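Local coordinates for glycine betaine, L-proline ABC transporter, glycine/betaine/L-proline-binding protein (ProX) (Borrelia burgdorferi, PDB 3TMG) that binds glycine betaine as the substrate-binding component of an ABC transporter and probably delivers it for uptake across the cell membrane, at the trimethyl glycine site. Numbering follows the deposited sequence.

The trimethyl glycine site. Residues 25, 28, 72, 76-77, 130, 134-136, 182. With BET (trimethyl glycine), chain B.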
ATOM      1  N   TRP A  25       2.884  -3.185  -4.529  1.00 19.75           N
ATOM      2  CA  TRP A  25       1.825  -2.206  -4.860  1.00 19.35           C
ATOM      3  C   TRP A  25       2.545  -0.902  -5.123  1.00 19.33           C
ATOM      4  O   TRP A  25       3.632  -0.668  -4.582  1.00 18.90           O
ATOM      5  CB  TRP A  25       0.867  -1.986  -3.694  1.00 20.38           C
ATOM      6  CG  TRP A  25       0.326  -3.271  -3.095  1.00 23.22           C
ATOM      7  CD1 TRP A  25      -0.335  -4.278  -3.750  1.00 22.51           C
ATOM      8  CD2 TRP A  25       0.440  -3.743  -1.685  1.00 22.01           C
ATOM      9  NE1 TRP A  25      -0.664  -5.314  -2.881  1.00 22.14           N
ATOM     10  CE2 TRP A  25      -0.223  -5.046  -1.636  1.00 21.98           C
ATOM     11  CE3 TRP A  25       0.973  -3.209  -0.515  1.00 23.75           C
ATOM     12  CZ2 TRP A  25      -0.327  -5.788  -0.459  1.00 22.86           C
ATOM     13  CZ3 TRP A  25       0.892  -3.964   0.676  1.00 23.01           C
ATOM     14  CH2 TRP A  25       0.236  -5.230   0.710  1.00 23.19           C
ATOM     15  N   GLU A  28       3.700   1.325  -1.879  1.00 14.71           N
ATOM     16  CA  GLU A  28       4.681   0.622  -1.050  1.00 15.25           C
ATOM     17  C   GLU A  28       6.013   0.391  -1.771  1.00 14.35           C
ATOM     18  O   GLU A  28       7.067   0.455  -1.161  1.00 14.40           O
ATOM     19  CB  GLU A  28       4.084  -0.725  -0.554  1.00 17.32           C
ATOM     20  CG  GLU A  28       3.089  -0.428   0.596  1.00 19.49           C
ATOM     21  CD  GLU A  28       1.886   0.483   0.252  1.00 20.50           C
ATOM     22  OE1 GLU A  28       1.209   0.229  -0.814  1.00 23.66           O
ATOM     23  OE2 GLU A  28       1.540   1.419   1.092  1.00 17.55           O
ATOM     24  N   TRP A  72      -0.793  -1.892   6.566  1.00 12.45           N
ATOM     25  CA  TRP A  72      -2.071  -1.125   6.454  1.00 12.01           C
ATOM     26  C   TRP A  72      -2.944  -1.518   7.588  1.00 12.33           C
ATOM     27  O   TRP A  72      -3.498  -2.630   7.611  1.00 12.77           O
ATOM     28  CB  TRP A  72      -2.772  -1.392   5.124  1.00 11.80           C
ATOM     29  CG  TRP A  72      -2.238  -0.515   4.022  1.00 10.73           C
ATOM     30  CD1 TRP A  72      -0.923  -0.429   3.541  1.00 10.42           C
ATOM     31  CD2 TRP A  72      -3.029   0.353   3.157  1.00 11.01           C
ATOM     32  NE1 TRP A  72      -0.853   0.499   2.509  1.00 10.37           N
ATOM     33  CE2 TRP A  72      -2.097   0.999   2.247  1.00  9.95           C
ATOM     34  CE3 TRP A  72      -4.404   0.669   3.076  1.00 10.75           C
ATOM     35  CZ2 TRP A  72      -2.529   1.893   1.276  1.00 10.31           C
ATOM     36  CZ3 TRP A  72      -4.817   1.581   2.107  1.00 10.59           C
ATOM     37  CH2 TRP A  72      -3.891   2.175   1.227  1.00 10.09           C
ATOM     38  N   ALA A  76      -7.074  -3.334   7.052  1.00 14.01           N
ATOM     39  CA  ALA A  76      -6.650  -4.117   5.887  1.00 14.75           C
ATOM     40  C   ALA A  76      -5.840  -5.317   6.324  1.00 15.41           C
ATOM     41  O   ALA A  76      -6.094  -6.436   5.860  1.00 15.77           O
ATOM     42  CB  ALA A  76      -5.872  -3.261   4.895  1.00 13.80           C
ATOM     43  N   ASP A  77      -4.866  -5.109   7.216  1.00 15.57           N
ATOM     44  CA  ASP A  77      -3.945  -6.192   7.564  1.00 16.50           C
ATOM     45  C   ASP A  77      -4.250  -6.931   8.856  1.00 17.28           C
ATOM     46  O   ASP A  77      -3.390  -7.654   9.347  1.00 17.88           O
ATOM     47  CB  ASP A  77      -2.477  -5.712   7.603  1.00 16.56           C
ATOM     48  CG  ASP A  77      -1.951  -5.294   6.244  1.00 16.81           C
ATOM     49  OD1 ASP A  77      -2.689  -5.370   5.206  1.00 17.51           O
ATOM     50  OD2 ASP A  77      -0.789  -4.836   6.234  1.00 16.11           O
ATOM     51  N   ILE A 130      -7.332  -7.695  -6.624  1.00 19.74           N
ATOM     52  CA  ILE A 130      -5.866  -7.603  -6.728  1.00 20.18           C
ATOM     53  C   ILE A 130      -5.243  -8.951  -6.275  1.00 21.82           C
ATOM     54  O   ILE A 130      -5.906  -9.987  -6.404  1.00 23.58           O
ATOM     55  CB  ILE A 130      -5.303  -6.363  -5.976  1.00 19.33           C
ATOM     56  CG1 ILE A 130      -5.639  -6.431  -4.467  1.00 18.97           C
ATOM     57  CG2 ILE A 130      -5.843  -5.054  -6.569  1.00 18.51           C
ATOM     58  CD1 ILE A 130      -4.908  -5.393  -3.621  1.00 19.91           C
ATOM     59  N   ALA A 134      -3.642 -10.213  -0.248  1.00 19.83           N
ATOM     60  CA  ALA A 134      -3.480  -8.820   0.122  1.00 18.18           C
ATOM     61  C   ALA A 134      -4.537  -8.495   1.173  1.00 17.30           C
ATOM     62  O   ALA A 134      -5.654  -8.973   1.089  1.00 16.79           O
ATOM     63  CB  ALA A 134      -3.663  -7.887  -1.111  1.00 19.06           C
ATOM     64  N   GLY A 135      -4.201  -7.653   2.142  1.00 16.90           N
ATOM     65  CA  GLY A 135      -5.182  -7.301   3.162  1.00 16.44           C
ATOM     66  C   GLY A 135      -6.475  -6.792   2.535  1.00 15.68           C
ATOM     67  O   GLY A 135      -7.576  -7.244   2.881  1.00 15.38           O
ATOM     68  N   THR A 136      -6.342  -5.874   1.589  1.00 14.73           N
ATOM     69  CA  THR A 136      -7.528  -5.323   0.948  1.00 15.13           C
ATOM     70  C   THR A 136      -8.375  -6.426   0.262  1.00 15.63           C
ATOM     71  O   THR A 136      -9.607  -6.393   0.282  1.00 15.91           O
ATOM     72  CB  THR A 136      -7.166  -4.207  -0.043  1.00 14.96           C
ATOM     73  OG1 THR A 136      -6.706  -3.069   0.710  1.00 15.17           O
ATOM     74  CG2 THR A 136      -8.425  -3.769  -0.821  1.00 14.71           C
ATOM     75  N   TRP A 182      -8.231   2.076  -3.418  1.00 11.99           N
ATOM     76  CA  TRP A 182      -7.828   2.656  -2.164  1.00 11.32           C
ATOM     77  C   TRP A 182      -7.254   3.986  -2.477  1.00 11.54           C
ATOM     78  O   TRP A 182      -6.930   4.284  -3.663  1.00 10.97           O
ATOM     79  CB  TRP A 182      -6.796   1.757  -1.431  1.00 11.40           C
ATOM     80  CG  TRP A 182      -5.578   1.435  -2.285  1.00 11.39           C
ATOM     81  CD1 TRP A 182      -4.391   2.167  -2.436  1.00 11.13           C
ATOM     82  CD2 TRP A 182      -5.461   0.306  -3.188  1.00 11.61           C
ATOM     83  NE1 TRP A 182      -3.536   1.537  -3.326  1.00 11.58           N
ATOM     84  CE2 TRP A 182      -4.144   0.422  -3.835  1.00 11.69           C
ATOM     85  CE3 TRP A 182      -6.292  -0.786  -3.496  1.00 11.87           C
ATOM     86  CZ2 TRP A 182      -3.691  -0.524  -4.747  1.00 12.15           C
ATOM     87  CZ3 TRP A 182      -5.837  -1.726  -4.432  1.00 12.22           C
ATOM     88  CH2 TRP A 182      -4.561  -1.606  -5.038  1.00 12.40           C
TER
HETATM   89  N   BET B 310      -3.024  -1.926  -0.513  1.00 21.24           N
HETATM   90  CA  BET B 310      -2.415  -2.435   0.727  1.00 22.93           C
HETATM   91  C   BET B 310      -3.454  -3.320   1.432  1.00 25.81           C
HETATM   92  O   BET B 310      -3.753  -4.494   1.087  1.00 21.29           O
HETATM   93  OXT BET B 310      -4.027  -2.784   2.358  1.00 31.67           O
HETATM   94  C1  BET B 310      -2.150  -0.948  -1.184  1.00 21.38           C
HETATM   95  C2  BET B 310      -4.285  -1.253  -0.225  1.00 21.25           C
HETATM   96  C3  BET B 310      -3.293  -3.055  -1.426  1.00 18.99           C
HETATM   97  O   HOH W   1      -1.960  -5.860   2.722  1.00 23.34           O
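Trimethyl glycine lies fully buried in an aromatic box of three tryptophans that turn their faces to the quaternary ammonium. Methyl C3 sits over the five-membered ring of Trp25, 3.6 Å from its centroid, while the methylene CA lies in the corner where the six-membered ring of Trp25 meets the five-membered ring of Trp72, the two planes steeply inclined. Methyl C2 lies in the nearly right-angled corner between the six-membered ring of Trp72 and the five-membered ring of Trp182, whose CD2 approaches it to 3.5 Å. Trp182 holds CG in the crowded position between backbone N and carbonyl carbon (chi1 55°). Cation-pi attraction probably adds to these CH-pi contacts. Ile130 CD1 closes against C3, and Glu28 OE1 stands 3.6 Å from methyl C1, where its charge may favour the cation.

At the other end, the backbone N of Thr136 donates a nearly straight hydrogen bond to the ligand carboxylate oxygen O (3.0 Å, 164° at H); the Thr136 hydroxyl gives OXT a weak one. Water 1 also binds O at 2.8 Å and links it to Gly135 N and Asp77 OD1. Since Gly135 and Thr136 begin helix 135-146, its N-terminal dipole may stabilise the carboxylate.

In the second shell, Trp72 NE1 donates a nearly straight hydrogen bond, along its own ring plane, to Glu28 OE2 (2.9 Å), meeting the carboxylate from above its plane, which should help fix the ring's rotation. The backbone N of Trp72 donates to Asp77 OD2 (3.0 Å), again from above the carboxylate plane.

The pocket occupies the cleft between the two lobes of this periplasmic-binding-protein fold, drawing on helix 26-41, strands 70-73 and 179-183, and the head of helix 135-146.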